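Local structure of periplasmic binding protein (4MO9) at residues Arg78-Thr86 with Met274-Glu282. The protein probably captures a solute, perhaps an iron-siderophore complex, outside the cytoplasmic membrane and hands it to an ABC importer. Residues are numbered along the deposited sequence; the frame is centred on the assembly and turned at random.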
ATOM      1  N   ARG A  78      -0.620  11.209   4.304  1.00 40.12           N
ATOM      2  CA  ARG A  78       0.529  10.460   4.788  1.00 39.53           C
ATOM      3  C   ARG A  78       1.625  11.444   5.193  1.00 38.06           C
ATOM      4  O   ARG A  78       2.767  11.339   4.743  1.00 37.55           O
ATOM      5  CB  ARG A  78       1.015   9.485   3.703  1.00 43.41           C
ATOM      6  CG  ARG A  78       0.064   8.304   3.474  1.00 50.80           C
ATOM      7  CD  ARG A  78       0.075   7.778   2.047  1.00 57.34           C
ATOM      8  NE  ARG A  78      -0.910   8.444   1.196  1.00 63.48           N
ATOM      9  CZ  ARG A  78      -2.194   8.092   1.106  1.00 63.25           C
ATOM     10  NH1 ARG A  78      -3.011   8.761   0.301  1.00 62.98           N
ATOM     11  NH2 ARG A  78      -2.666   7.078   1.817  1.00 62.68           N
ATOM     12  N   ALA A  79       1.274  12.407   6.042  1.00 34.83           N
ATOM     13  CA  ALA A  79       2.172  13.532   6.307  1.00 35.49           C
ATOM     14  C   ALA A  79       3.483  13.107   6.960  1.00 36.69           C
ATOM     15  O   ALA A  79       4.506  13.783   6.808  1.00 35.77           O
ATOM     16  CB  ALA A  79       1.478  14.605   7.142  1.00 38.24           C
ATOM     17  N   ASP A  80       3.466  12.000   7.695  1.00 36.43           N
ATOM     18  CA  ASP A  80       4.707  11.556   8.316  1.00 38.51           C
ATOM     19  C   ASP A  80       5.715  11.147   7.245  1.00 34.77           C
ATOM     20  O   ASP A  80       6.910  11.431   7.372  1.00 34.45           O
ATOM     21  CB  ASP A  80       4.479  10.437   9.341  1.00 37.70           C
ATOM     22  CG  ASP A  80       3.891   9.185   8.727  1.00 37.30           C
ATOM     23  OD1 ASP A  80       3.015   9.303   7.835  1.00 34.62           O
ATOM     24  OD2 ASP A  80       4.300   8.075   9.160  1.00 36.62           O
HETATM   25  N   MSE A  81       5.232  10.508   6.180  1.00 34.74           N
HETATM   26  CA  MSE A  81       6.097  10.167   5.057  1.00 33.93           C
HETATM   27  C   MSE A  81       6.579  11.433   4.335  1.00 35.83           C
HETATM   28  O   MSE A  81       7.760  11.555   3.986  1.00 35.45           O
HETATM   29  CB  MSE A  81       5.367   9.243   4.077  1.00 33.55           C
HETATM   30  CG  MSE A  81       5.125   7.846   4.607  1.00 34.13           C
HETATM   31 SE   MSE A  81       4.142   6.780   3.305  0.66 37.99          SE
HETATM   32  CE  MSE A  81       4.420   5.032   4.126  1.00 40.78           C
ATOM     33  N   TRP A  82       5.669  12.380   4.124  1.00 36.29           N
ATOM     34  CA  TRP A  82       6.025  13.649   3.492  1.00 36.27           C
ATOM     35  C   TRP A  82       7.144  14.378   4.240  1.00 37.08           C
ATOM     36  O   TRP A  82       8.076  14.886   3.608  1.00 34.96           O
ATOM     37  CB  TRP A  82       4.796  14.558   3.350  1.00 36.30           C
ATOM     38  CG  TRP A  82       5.088  15.831   2.616  1.00 36.94           C
ATOM     39  CD1 TRP A  82       5.039  17.103   3.110  1.00 39.20           C
ATOM     40  CD2 TRP A  82       5.496  15.946   1.247  1.00 40.70           C
ATOM     41  NE1 TRP A  82       5.390  18.004   2.127  1.00 41.38           N
ATOM     42  CE2 TRP A  82       5.670  17.319   0.973  1.00 41.33           C
ATOM     43  CE3 TRP A  82       5.721  15.021   0.225  1.00 41.35           C
ATOM     44  CZ2 TRP A  82       6.063  17.789  -0.286  1.00 43.92           C
ATOM     45  CZ3 TRP A  82       6.118  15.481  -1.017  1.00 43.43           C
ATOM     46  CH2 TRP A  82       6.281  16.854  -1.264  1.00 44.38           C
ATOM     47  N   LYS A  83       7.066  14.431   5.574  1.00 36.71           N
ATOM     48  CA  LYS A  83       8.116  15.090   6.352  1.00 41.17           C
ATOM     49  C   LYS A  83       9.446  14.367   6.192  1.00 41.50           C
ATOM     50  O   LYS A  83      10.495  14.990   6.019  1.00 43.10           O
ATOM     51  CB  LYS A  83       7.784  15.115   7.849  1.00 47.39           C
ATOM     52  CG  LYS A  83       6.500  15.815   8.239  1.00 55.10           C
ATOM     53  CD  LYS A  83       6.233  15.576   9.743  1.00 59.83           C
ATOM     54  CE  LYS A  83       4.752  15.322  10.025  1.00 59.58           C
ATOM     55  NZ  LYS A  83       4.555  14.427  11.196  1.00 57.90           N
ATOM     56  N   HIS A  84       9.401  13.043   6.286  1.00 38.62           N
ATOM     57  CA  HIS A  84      10.611  12.240   6.239  1.00 39.75           C
ATOM     58  C   HIS A  84      11.277  12.385   4.870  1.00 40.05           C
ATOM     59  O   HIS A  84      12.486  12.624   4.765  1.00 38.58           O
ATOM     60  CB  HIS A  84      10.264  10.777   6.500  1.00 39.39           C
ATOM     61  CG  HIS A  84      11.456   9.886   6.630  1.00 44.33           C
ATOM     62  ND1 HIS A  84      12.323   9.957   7.702  1.00 44.53           N
ATOM     63  CD2 HIS A  84      11.934   8.907   5.824  1.00 44.60           C
ATOM     64  CE1 HIS A  84      13.280   9.061   7.550  1.00 47.31           C
ATOM     65  NE2 HIS A  84      13.069   8.409   6.416  1.00 46.30           N
ATOM     66  N   PHE A  85      10.471  12.264   3.822  1.00 39.03           N
ATOM     67  CA  PHE A  85      10.999  12.270   2.468  1.00 37.01           C
ATOM     68  C   PHE A  85      11.539  13.649   2.101  1.00 39.74           C
ATOM     69  O   PHE A  85      12.612  13.759   1.508  1.00 40.50           O
ATOM     70  CB  PHE A  85       9.938  11.811   1.464  1.00 36.21           C
ATOM     71  CG  PHE A  85       9.452  10.396   1.685  1.00 34.50           C
ATOM     72  CD1 PHE A  85      10.114   9.538   2.564  1.00 34.07           C
ATOM     73  CD2 PHE A  85       8.332   9.924   1.005  1.00 32.44           C
ATOM     74  CE1 PHE A  85       9.655   8.237   2.768  1.00 34.71           C
ATOM     75  CE2 PHE A  85       7.867   8.624   1.206  1.00 32.22           C
ATOM     76  CZ  PHE A  85       8.530   7.782   2.088  1.00 33.13           C
ATOM     77  N   THR A  86      10.805  14.701   2.460  1.00 40.08           N
ATOM     78  CA  THR A  86      11.236  16.061   2.130  1.00 43.26           C
ATOM     79  C   THR A  86      12.471  16.460   2.931  1.00 45.39           C
ATOM     80  O   THR A  86      13.308  17.229   2.455  1.00 48.50           O
ATOM     81  CB  THR A  86      10.101  17.107   2.291  1.00 42.14           C
ATOM     82  OG1 THR A  86       9.559  17.054   3.614  1.00 44.39           O
ATOM     83  CG2 THR A  86       9.000  16.837   1.293  1.00 41.41           C
HETATM   84  N   MSE A 274      -4.443   3.261  16.384  1.00 36.53           N
HETATM   85  CA  MSE A 274      -3.226   2.461  16.310  1.00 34.16           C
HETATM   86  C   MSE A 274      -2.192   3.196  15.470  1.00 34.47           C
HETATM   87  O   MSE A 274      -2.465   3.551  14.319  1.00 34.31           O
HETATM   88  CB  MSE A 274      -3.518   1.110  15.670  1.00 33.69           C
HETATM   89  CG  MSE A 274      -2.294   0.224  15.566  1.00 33.41           C
HETATM   90 SE   MSE A 274      -1.553  -0.107  17.341  0.83 43.25          SE
HETATM   91  CE  MSE A 274       0.174  -0.768  16.679  1.00 40.77           C
ATOM     92  N   ARG A 275      -1.009   3.409  16.045  1.00 36.20           N
ATOM     93  CA  ARG A 275       0.054   4.180  15.400  1.00 37.05           C
ATOM     94  C   ARG A 275       1.189   3.297  14.870  1.00 37.18           C
ATOM     95  O   ARG A 275       1.825   2.552  15.629  1.00 35.13           O
ATOM     96  CB  ARG A 275       0.621   5.228  16.371  1.00 36.11           C
ATOM     97  CG  ARG A 275       1.802   6.031  15.826  1.00 36.27           C
ATOM     98  CD  ARG A 275       1.398   6.958  14.660  1.00 34.30           C
ATOM     99  NE  ARG A 275       0.589   8.084  15.127  1.00 37.39           N
ATOM    100  CZ  ARG A 275       1.100   9.234  15.563  1.00 43.36           C
ATOM    101  NH1 ARG A 275       2.418   9.409  15.585  1.00 42.42           N
ATOM    102  NH2 ARG A 275       0.298  10.208  15.990  1.00 46.01           N
ATOM    103  N   LEU A 276       1.425   3.398  13.566  1.00 36.02           N
ATOM    104  CA  LEU A 276       2.568   2.772  12.903  1.00 35.64           C
ATOM    105  C   LEU A 276       3.146   3.777  11.913  1.00 35.80           C
ATOM    106  O   LEU A 276       2.520   4.815  11.659  1.00 37.37           O
ATOM    107  CB  LEU A 276       2.142   1.497  12.171  1.00 33.02           C
ATOM    108  CG  LEU A 276       1.731   0.324  13.079  1.00 30.05           C
ATOM    109  CD1 LEU A 276       1.319  -0.881  12.216  1.00 28.95           C
ATOM    110  CD2 LEU A 276       2.869  -0.040  13.999  1.00 29.89           C
ATOM    111  N   GLY A 277       4.329   3.481  11.367  1.00 34.06           N
ATOM    112  CA  GLY A 277       4.959   4.349  10.378  1.00 35.35           C
ATOM    113  C   GLY A 277       6.209   5.039  10.908  1.00 35.76           C
ATOM    114  O   GLY A 277       6.836   4.561  11.861  1.00 36.76           O
ATOM    115  N   PHE A 278       6.567   6.173  10.305  1.00 36.17           N
ATOM    116  CA  PHE A 278       7.797   6.884  10.673  1.00 33.80           C
ATOM    117  C   PHE A 278       7.720   7.585  12.017  1.00 37.92           C
ATOM    118  O   PHE A 278       8.756   7.848  12.639  1.00 38.76           O
ATOM    119  CB  PHE A 278       8.179   7.892   9.584  1.00 34.59           C
ATOM    120  CG  PHE A 278       8.629   7.244   8.307  1.00 34.56           C
ATOM    121  CD1 PHE A 278       9.913   6.709   8.200  1.00 34.31           C
ATOM    122  CD2 PHE A 278       7.769   7.150   7.221  1.00 33.67           C
ATOM    123  CE1 PHE A 278      10.333   6.102   7.022  1.00 32.50           C
ATOM    124  CE2 PHE A 278       8.179   6.546   6.037  1.00 33.68           C
ATOM    125  CZ  PHE A 278       9.465   6.019   5.938  1.00 33.51           C
ATOM    126  N   GLU A 279       6.503   7.902  12.457  1.00 37.83           N
ATOM    127  CA  GLU A 279       6.309   8.553  13.750  1.00 43.74           C
ATOM    128  C   GLU A 279       5.686   7.568  14.711  1.00 42.12           C
ATOM    129  O   GLU A 279       4.528   7.719  15.107  1.00 43.28           O
ATOM    130  CB  GLU A 279       5.393   9.761  13.621  1.00 49.64           C
ATOM    131  CG  GLU A 279       5.804  10.690  12.528  1.00 56.37           C
ATOM    132  CD  GLU A 279       5.992  12.105  13.004  1.00 66.84           C
ATOM    133  OE1 GLU A 279       5.600  12.411  14.156  1.00 70.88           O
ATOM    134  OE2 GLU A 279       6.538  12.911  12.221  1.00 70.71           O
ATOM    135  N   ALA A 280       6.466   6.567  15.092  1.00 39.52           N
ATOM    136  CA  ALA A 280       5.970   5.477  15.903  1.00 40.56           C
ATOM    137  C   ALA A 280       7.138   4.947  16.703  1.00 43.28           C
ATOM    138  O   ALA A 280       8.265   4.897  16.200  1.00 45.00           O
ATOM    139  CB  ALA A 280       5.405   4.381  15.018  1.00 36.80           C
ATOM    140  N   THR A 281       6.882   4.566  17.950  1.00 40.77           N
ATOM    141  CA  THR A 281       7.893   3.894  18.749  1.00 43.04           C
ATOM    142  C   THR A 281       7.343   2.556  19.226  1.00 42.73           C
ATOM    143  O   THR A 281       6.123   2.374  19.296  1.00 40.54           O
ATOM    144  CB  THR A 281       8.299   4.727  19.970  1.00 49.28           C
ATOM    145  OG1 THR A 281       7.231   4.721  20.924  1.00 48.12           O
ATOM    146  CG2 THR A 281       8.615   6.161  19.548  1.00 53.32           C
ATOM    147  N   GLU A 282       8.237   1.628  19.546  1.00 45.41           N
ATOM    148  CA  GLU A 282       7.841   0.305  20.018  1.00 48.88           C
ATOM    149  C   GLU A 282       6.910   0.379  21.241  1.00 48.92           C
ATOM    150  O   GLU A 282       5.850  -0.249  21.256  1.00 50.18           O
ATOM    151  CB  GLU A 282       9.088  -0.527  20.340  1.00 55.01           C
ATOM    152  CG  GLU A 282       8.814  -1.886  20.965  1.00 59.65           C
ATOM    153  CD  GLU A 282       8.302  -2.904  19.963  1.00 62.48           C
ATOM    154  OE1 GLU A 282       8.506  -2.704  18.743  1.00 63.68           O
ATOM    155  OE2 GLU A 282       7.699  -3.910  20.402  1.00 64.03           O
TER
HETATM  156  O   HOH W   1       3.882   7.228  11.769  1.00 37.93           O
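Phe278 lays its ring over one face of the His84 imidazole as an offset stack, the planes 19° from parallel. The closest atoms are His84 CD2 and Phe278 CE1, 3.4 Å apart. His84 CG stands anti to the backbone N (chi1 -173°), which swings the imidazole out beside the Phe278 face, and its NE2 hydrogen-bonds to Ser359 O, which helps hold the ring's rotation. Selenomethionine Met81 brings CG up to the edge of the Phe278 ring, in its plane, 3.6 Å from Phe278 CE2. Phe85 meets the same ring obliquely, its CE1 3.9 Å from Phe278 CZ; Trp364 adds an edge-to-face partner. With an alanine here instead of Phe278, the His84 face would probably lose its stacking partner and a gap open beside Met81 and Phe85.

One helical turn before His84, Asp80 faces the loop backbone. Its OD2 accepts a bent hydrogen bond from Phe278 N (3.2 Å), which approaches nearly along the C-O bond, and another from a water that also donates to Leu276 O and accepts from Glu279 N; a short carboxylate thus binds the loop both directly and through water. Gly277 suits its backbone angles, at which a CB would press on the carbonyl O of Leu276. On the more exposed flank the long Lys83 chain carries NZ to Glu279 OE2, 2.7 Å away, approaching from above the carboxylate plane; Tyr266 OH is a second partner of NZ.

Helix 79-88 follows strand 67-69 of the parallel sheet, and the loop follows strand 259-263 of the mixed sheet, consistent with a contact bridging the two lobes of a solute-binding protein. The bridge combines an aromatic stack, a doubly gripped Asp80 OD2 and a charge pair.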